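Local structure of putative aspartyl-tRNA synthetase (Leishmania major, 6OD8) at residues 111-116 against 345-350; 259-264 against 268-273. The protein probably charges tRNA(Asp) with L-aspartate at the expense of ATP, as a class II aminoacyl-tRNA synthetase. All blocks are in the same frame, centred on the assembly; numbering follows the deposited sequence.

Contact 1: 111-116 against 345-350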
loop_
_atom_site.group_PDB
_atom_site.type_symbol
_atom_site.label_atom_id
_atom_site.label_comp_id
_atom_site.label_asym_id
_atom_site.label_seq_id
_atom_site.Cartn_x
_atom_site.Cartn_y
_atom_site.Cartn_z
ATOM N N ASP A 111 -22.208 14.627 -9.544
ATOM C CA ASP A 111 -20.975 14.437 -8.778
ATOM C C ASP A 111 -20.664 12.945 -8.836
ATOM O O ASP A 111 -21.287 12.143 -8.129
ATOM C CB ASP A 111 -21.109 14.943 -7.348
ATOM C CG ASP A 111 -19.778 14.943 -6.610
ATOM O OD1 ASP A 111 -18.767 14.475 -7.180
ATOM O OD2 ASP A 111 -19.749 15.404 -5.457
ATOM N N GLY A 112 -19.728 12.578 -9.704
ATOM C CA GLY A 112 -19.442 11.162 -9.917
ATOM C C GLY A 112 -20.684 10.444 -10.407
ATOM O O GLY A 112 -21.339 10.877 -11.361
ATOM N N SER A 113 -21.056 9.370 -9.708
ATOM C CA SER A 113 -22.184 8.534 -10.110
ATOM C C SER A 113 -23.548 9.110 -9.739
ATOM O O SER A 113 -24.567 8.540 -10.134
ATOM C CB SER A 113 -22.041 7.136 -9.498
ATOM O OG SER A 113 -21.894 7.208 -8.093
ATOM N N ASP A 114 -23.609 10.216 -9.004
ATOM C CA ASP A 114 -24.880 10.796 -8.582
ATOM C C ASP A 114 -25.234 11.986 -9.466
ATOM O O ASP A 114 -24.399 12.869 -9.690
ATOM C CB ASP A 114 -24.810 11.220 -7.112
ATOM C CG ASP A 114 -24.678 10.026 -6.165
ATOM O OD1 ASP A 114 -25.668 9.278 -5.999
ATOM O OD2 ASP A 114 -23.576 9.823 -5.608
ATOM N N SER A 115 -26.470 12.012 -9.968
ATOM C CA SER A 115 -26.920 13.094 -10.832
ATOM C C SER A 115 -28.354 13.465 -10.480
ATOM O O SER A 115 -29.116 12.652 -9.954
ATOM C CB SER A 115 -26.822 12.716 -12.323
ATOM O OG SER A 115 -27.579 11.543 -12.578
ATOM N N VAL A 116 -28.715 14.714 -10.765
ATOM C CA VAL A 116 -30.047 15.200 -10.445
ATOM C C VAL A 116 -30.403 16.324 -11.406
ATOM O O VAL A 116 -29.544 17.092 -11.844
ATOM C CB VAL A 116 -30.130 15.661 -8.971
ATOM C CG1 VAL A 116 -29.185 16.851 -8.715
ATOM C CG2 VAL A 116 -31.574 15.997 -8.577
ATOM N N HIS A 345 -20.087 -4.927 -4.039
ATOM C CA HIS A 345 -20.075 -3.556 -4.550
ATOM C C HIS A 345 -20.882 -3.487 -5.844
ATOM O O HIS A 345 -20.374 -3.241 -6.937
ATOM C CB HIS A 345 -18.640 -3.069 -4.711
ATOM C CG HIS A 345 -17.904 -2.972 -3.408
ATOM N ND1 HIS A 345 -18.110 -1.948 -2.513
ATOM C CD2 HIS A 345 -16.977 -3.785 -2.841
ATOM C CE1 HIS A 345 -17.346 -2.129 -1.452
ATOM N NE2 HIS A 345 -16.643 -3.232 -1.627
ATOM N N THR A 346 -22.194 -3.696 -5.678
ATOM C CA THR A 346 -23.083 -3.830 -6.826
ATOM C C THR A 346 -23.195 -2.526 -7.609
ATOM O O THR A 346 -23.271 -2.544 -8.844
ATOM C CB THR A 346 -24.456 -4.318 -6.363
ATOM O OG1 THR A 346 -24.936 -3.463 -5.333
ATOM C CG2 THR A 346 -24.373 -5.742 -5.807
ATOM N N LYS A 347 -23.226 -1.385 -6.918
ATOM C CA LYS A 347 -23.260 -0.103 -7.618
ATOM C C LYS A 347 -22.121 0.012 -8.629
ATOM O O LYS A 347 -22.336 0.347 -9.800
ATOM C CB LYS A 347 -23.165 1.053 -6.622
ATOM C CG LYS A 347 -23.420 2.415 -7.279
ATOM C CD LYS A 347 -23.445 3.545 -6.240
ATOM C CE LYS A 347 -23.718 4.891 -6.880
ATOM N NZ LYS A 347 -23.935 5.967 -5.863
ATOM N N GLU A 348 -20.898 -0.242 -8.176
ATOM C CA GLU A 348 -19.741 -0.108 -9.050
ATOM C C GLU A 348 -19.758 -1.154 -10.158
ATOM O O GLU A 348 -19.440 -0.851 -11.320
ATOM C CB GLU A 348 -18.455 -0.219 -8.225
ATOM C CG GLU A 348 -18.128 1.019 -7.387
ATOM C CD GLU A 348 -18.815 1.015 -6.032
ATOM O OE1 GLU A 348 -19.632 0.110 -5.758
ATOM O OE2 GLU A 348 -18.535 1.927 -5.239
ATOM N N LEU A 349 -20.128 -2.392 -9.823
ATOM C CA LEU A 349 -20.158 -3.434 -10.844
ATOM C C LEU A 349 -21.160 -3.096 -11.938
ATOM O O LEU A 349 -20.898 -3.320 -13.128
ATOM C CB LEU A 349 -20.492 -4.787 -10.208
ATOM C CG LEU A 349 -19.504 -5.315 -9.170
ATOM C CD1 LEU A 349 -20.122 -6.446 -8.329
ATOM C CD2 LEU A 349 -18.195 -5.778 -9.838
ATOM N N LYS A 350 -22.329 -2.576 -11.558
ATOM C CA LYS A 350 -23.315 -2.228 -12.574
ATOM C C LYS A 350 -22.854 -1.042 -13.411
ATOM O O LYS A 350 -23.161 -0.972 -14.611
ATOM C CB LYS A 350 -24.678 -1.929 -11.929
#
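K347 reaches from the first turn of helix 346-353 to the beta turn at 111-114 and meets it chiefly with CE and NZ, the end of its chain. The closer half of the contact is at S113: OG lies 3.2 Å from K347 CE and 3.3 Å from K347 NZ, and CB is 3.8 Å from the same K347 CE, so the hydroxyl sits beside the last methylene of the lysine. The looser half is at D114, where OD1 stands 3.7 Å from K347 NZ, a long salt bridge. OD2 of D114 is 3.9 Å from K347 NZ, and the two side chains cross at about a right angle. The lysine spans the gap because its chain is straight throughout: CG is anti to the backbone N (chi1 -171°) and every later torsion is also near 180°. The backbones stay well apart, with the CA atoms of S113 and E348, the nearest pair, 9.0 Å from each other.

The turn is of type II', with G112 at its positive-phi corner, and it links strands 104-111 and 114-121 of the OB-fold nucleic acid binding domain; the lysine belongs to the class II synthetase domain, making this a surface contact between the two domains. Only 94 Å² is buried, both sides summed, and K347 remains exposed. Further contacts flank it: S113 also touches L215 of helix 215-237, and the residue after K347, E348, forms a salt bridge with R222 of that same helix. On the OB-fold side, D111 forms a salt bridge with R319 of the second subunit.

Contact 2: 259-264 against 268-273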
loop_
_atom_site.group_PDB
_atom_site.type_symbol
_atom_site.label_atom_id
_atom_site.label_comp_id
_atom_site.label_asym_id
_atom_site.label_seq_id
_atom_site.Cartn_x
_atom_site.Cartn_y
_atom_site.Cartn_z
ATOM N N VAL A 259 15.315 -4.075 -16.925
ATOM C CA VAL A 259 16.569 -3.407 -17.256
ATOM C C VAL A 259 16.312 -1.941 -17.655
ATOM O O VAL A 259 16.800 -1.453 -18.676
ATOM C CB VAL A 259 17.339 -4.202 -18.358
ATOM C CG1 VAL A 259 16.544 -4.273 -19.675
ATOM C CG2 VAL A 259 18.772 -3.663 -18.552
ATOM N N PHE A 260 15.519 -1.243 -16.839
ATOM C CA PHE A 260 15.481 0.216 -16.873
ATOM C C PHE A 260 16.719 0.741 -16.162
ATOM O O PHE A 260 16.887 0.499 -14.968
ATOM C CB PHE A 260 14.223 0.756 -16.186
ATOM C CG PHE A 260 12.980 0.696 -17.044
ATOM C CD1 PHE A 260 12.951 1.311 -18.287
ATOM C CD2 PHE A 260 11.848 0.041 -16.601
ATOM C CE1 PHE A 260 11.810 1.255 -19.084
ATOM C CE2 PHE A 260 10.698 -0.023 -17.385
ATOM C CZ PHE A 260 10.675 0.589 -18.625
ATOM N N LYS A 261 17.586 1.435 -16.885
ATOM C CA LYS A 261 18.834 1.950 -16.345
ATOM C C LYS A 261 18.694 3.435 -16.027
ATOM O O LYS A 261 18.262 4.220 -16.877
ATOM C CB LYS A 261 19.971 1.740 -17.342
ATOM C CG LYS A 261 21.326 2.164 -16.815
ATOM C CD LYS A 261 22.454 1.565 -17.632
ATOM C CE LYS A 261 22.750 2.386 -18.842
ATOM N NZ LYS A 261 24.106 2.044 -19.373
ATOM N N LEU A 262 19.109 3.831 -14.833
ATOM C CA LEU A 262 18.983 5.228 -14.443
ATOM C C LEU A 262 20.335 5.765 -14.009
ATOM O O LEU A 262 21.200 5.012 -13.553
ATOM C CB LEU A 262 17.953 5.397 -13.333
ATOM C CG LEU A 262 18.210 4.628 -12.052
ATOM C CD1 LEU A 262 18.050 5.568 -10.835
ATOM C CD2 LEU A 262 17.250 3.445 -11.960
ATOM N N GLU A 263 20.531 7.071 -14.214
ATOM C CA GLU A 263 21.720 7.733 -13.696
ATOM C C GLU A 263 21.559 7.917 -12.195
ATOM O O GLU A 263 20.563 8.484 -11.737
ATOM C CB GLU A 263 21.941 9.093 -14.374
ATOM C CG GLU A 263 22.221 9.022 -15.856
ATOM C CD GLU A 263 22.279 10.394 -16.521
ATOM O OE1 GLU A 263 22.511 10.438 -17.745
ATOM O OE2 GLU A 263 22.087 11.423 -15.831
ATOM N N TYR A 264 22.543 7.448 -11.424
ATOM C CA TYR A 264 22.445 7.443 -9.963
ATOM C C TYR A 264 23.709 8.110 -9.450
ATOM O O TYR A 264 24.688 7.434 -9.139
ATOM C CB TYR A 264 22.275 6.036 -9.399
ATOM C CG TYR A 264 21.845 6.028 -7.932
ATOM C CD1 TYR A 264 20.513 6.227 -7.571
ATOM C CD2 TYR A 264 22.787 5.861 -6.906
ATOM C CE1 TYR A 264 20.132 6.242 -6.228
ATOM C CE2 TYR A 264 22.407 5.856 -5.569
ATOM C CZ TYR A 264 21.079 6.046 -5.240
ATOM O OH TYR A 264 20.708 6.023 -3.919
ATOM N N PHE A 268 25.523 4.223 -12.247
ATOM C CA PHE A 268 24.211 3.847 -12.748
ATOM C C PHE A 268 23.529 2.881 -11.797
ATOM O O PHE A 268 24.181 2.183 -11.019
ATOM C CB PHE A 268 24.313 3.231 -14.134
ATOM C CG PHE A 268 24.809 4.199 -15.156
ATOM C CD1 PHE A 268 23.921 5.013 -15.838
ATOM C CD2 PHE A 268 26.168 4.334 -15.399
ATOM C CE1 PHE A 268 24.376 5.930 -16.775
ATOM C CE2 PHE A 268 26.631 5.248 -16.326
ATOM C CZ PHE A 268 25.728 6.047 -17.017
ATOM N N ALA A 269 22.200 2.873 -11.856
ATOM C CA ALA A 269 21.400 1.924 -11.118
ATOM C C ALA A 269 20.258 1.477 -12.026
ATOM O O ALA A 269 20.187 1.859 -13.198
ATOM C CB ALA A 269 20.888 2.517 -9.798
ATOM N N TYR A 270 19.377 0.654 -11.481
ATOM C CA TYR A 270 18.352 -0.026 -12.262
ATOM C C TYR A 270 17.067 -0.071 -11.457
ATOM O O TYR A 270 17.078 0.099 -10.239
ATOM C CB TYR A 270 18.819 -1.452 -12.651
ATOM C CG TYR A 270 20.086 -1.382 -13.427
ATOM C CD1 TYR A 270 20.064 -1.298 -14.811
ATOM C CD2 TYR A 270 21.320 -1.379 -12.781
ATOM C CE1 TYR A 270 21.254 -1.185 -15.532
ATOM C CE2 TYR A 270 22.497 -1.266 -13.480
ATOM C CZ TYR A 270 22.463 -1.174 -14.855
ATOM O OH TYR A 270 23.643 -1.066 -15.553
ATOM N N LEU A 271 15.948 -0.276 -12.149
ATOM C CA LEU A 271 14.666 -0.430 -11.482
ATOM C C LEU A 271 14.332 -1.907 -11.336
ATOM O O LEU A 271 14.489 -2.696 -12.281
ATOM C CB LEU A 271 13.543 0.288 -12.242
ATOM C CG LEU A 271 13.581 1.808 -12.278
ATOM C CD1 LEU A 271 12.396 2.335 -13.122
ATOM C CD2 LEU A 271 13.512 2.366 -10.858
ATOM N N ALA A 272 13.869 -2.266 -10.144
ATOM C CA ALA A 272 13.535 -3.643 -9.828
ATOM C C ALA A 272 12.263 -4.065 -10.551
ATOM O O ALA A 272 11.271 -3.331 -10.594
ATOM C CB ALA A 272 13.354 -3.805 -8.315
ATOM N N GLN A 273 12.295 -5.262 -11.120
ATOM C CA GLN A 273 11.120 -5.754 -11.817
ATOM C C GLN A 273 10.050 -6.159 -10.834
ATOM O O GLN A 273 8.856 -6.120 -11.159
ATOM C CB GLN A 273 11.496 -6.952 -12.718
HETATM O O HOH W 1 13.292 -2.288 -14.747
#
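The first torsion of K261 (chi1 -176°) swings CG to the far side from its own N, which lays the chain alongside the Y270 ring, CG 3.6 Å from Y270 CE1; a bend at chi3 (84°) then turns the amine over F268. The result is a cation-pi contact: K261 NZ lies 4.7 Å from the centroid of the F268 ring, nearly on the ring normal. E263 lines up beside the same ring, its CG 3.9 Å from F268 CE1. Strands 261-264 and 267-271 form an antiparallel beta hairpin in which L262 and A269 are the hydrogen-bonded pair: L262 N gives an almost straight bond to A269 O (2.8 Å), and A269 N returns one to L262 O (2.9 Å). Farther from the turn, L271 N donates to F260 O, and a water bridges F260 N and L271 O. The apolar side of the hairpin carries L262, whose CD2 is 4.0 Å from L271 CG, and A269, whose CB is 3.8 Å from Y264 CB. Strand 248-249 pairs with 267-271 along its other edge, and strand 289-297 offers F297 to both F260 and L271. The second subunit meets the outer strand 261-264: L262 packs on its L262, the F260 ring meets its Y264 ring nearly parallel, Y264 meets its F260 likewise, and Y264 OH hydrogen-bonds to its T309.

After an N-terminal helix, 48-54, the chain builds the OB-fold domain, which supplies the 111-116 turn, and then enters the class II synthetase domain. There the hairpin of contact 2 closes a very short loop, with three residues between 259-264 and 268-273. Only later does helix 346-353 arrive to complete contact 1, closing a loop of 228 intervening residues that includes the whole hairpin; the two contacts therefore nest and do not cross. They lie about 41 Å apart, centre to centre, on opposite sides of the chain's centre, and do not touch. Contact 1 joins two domains, while contact 2 pairs two strands of a small sheet that meets the second subunit.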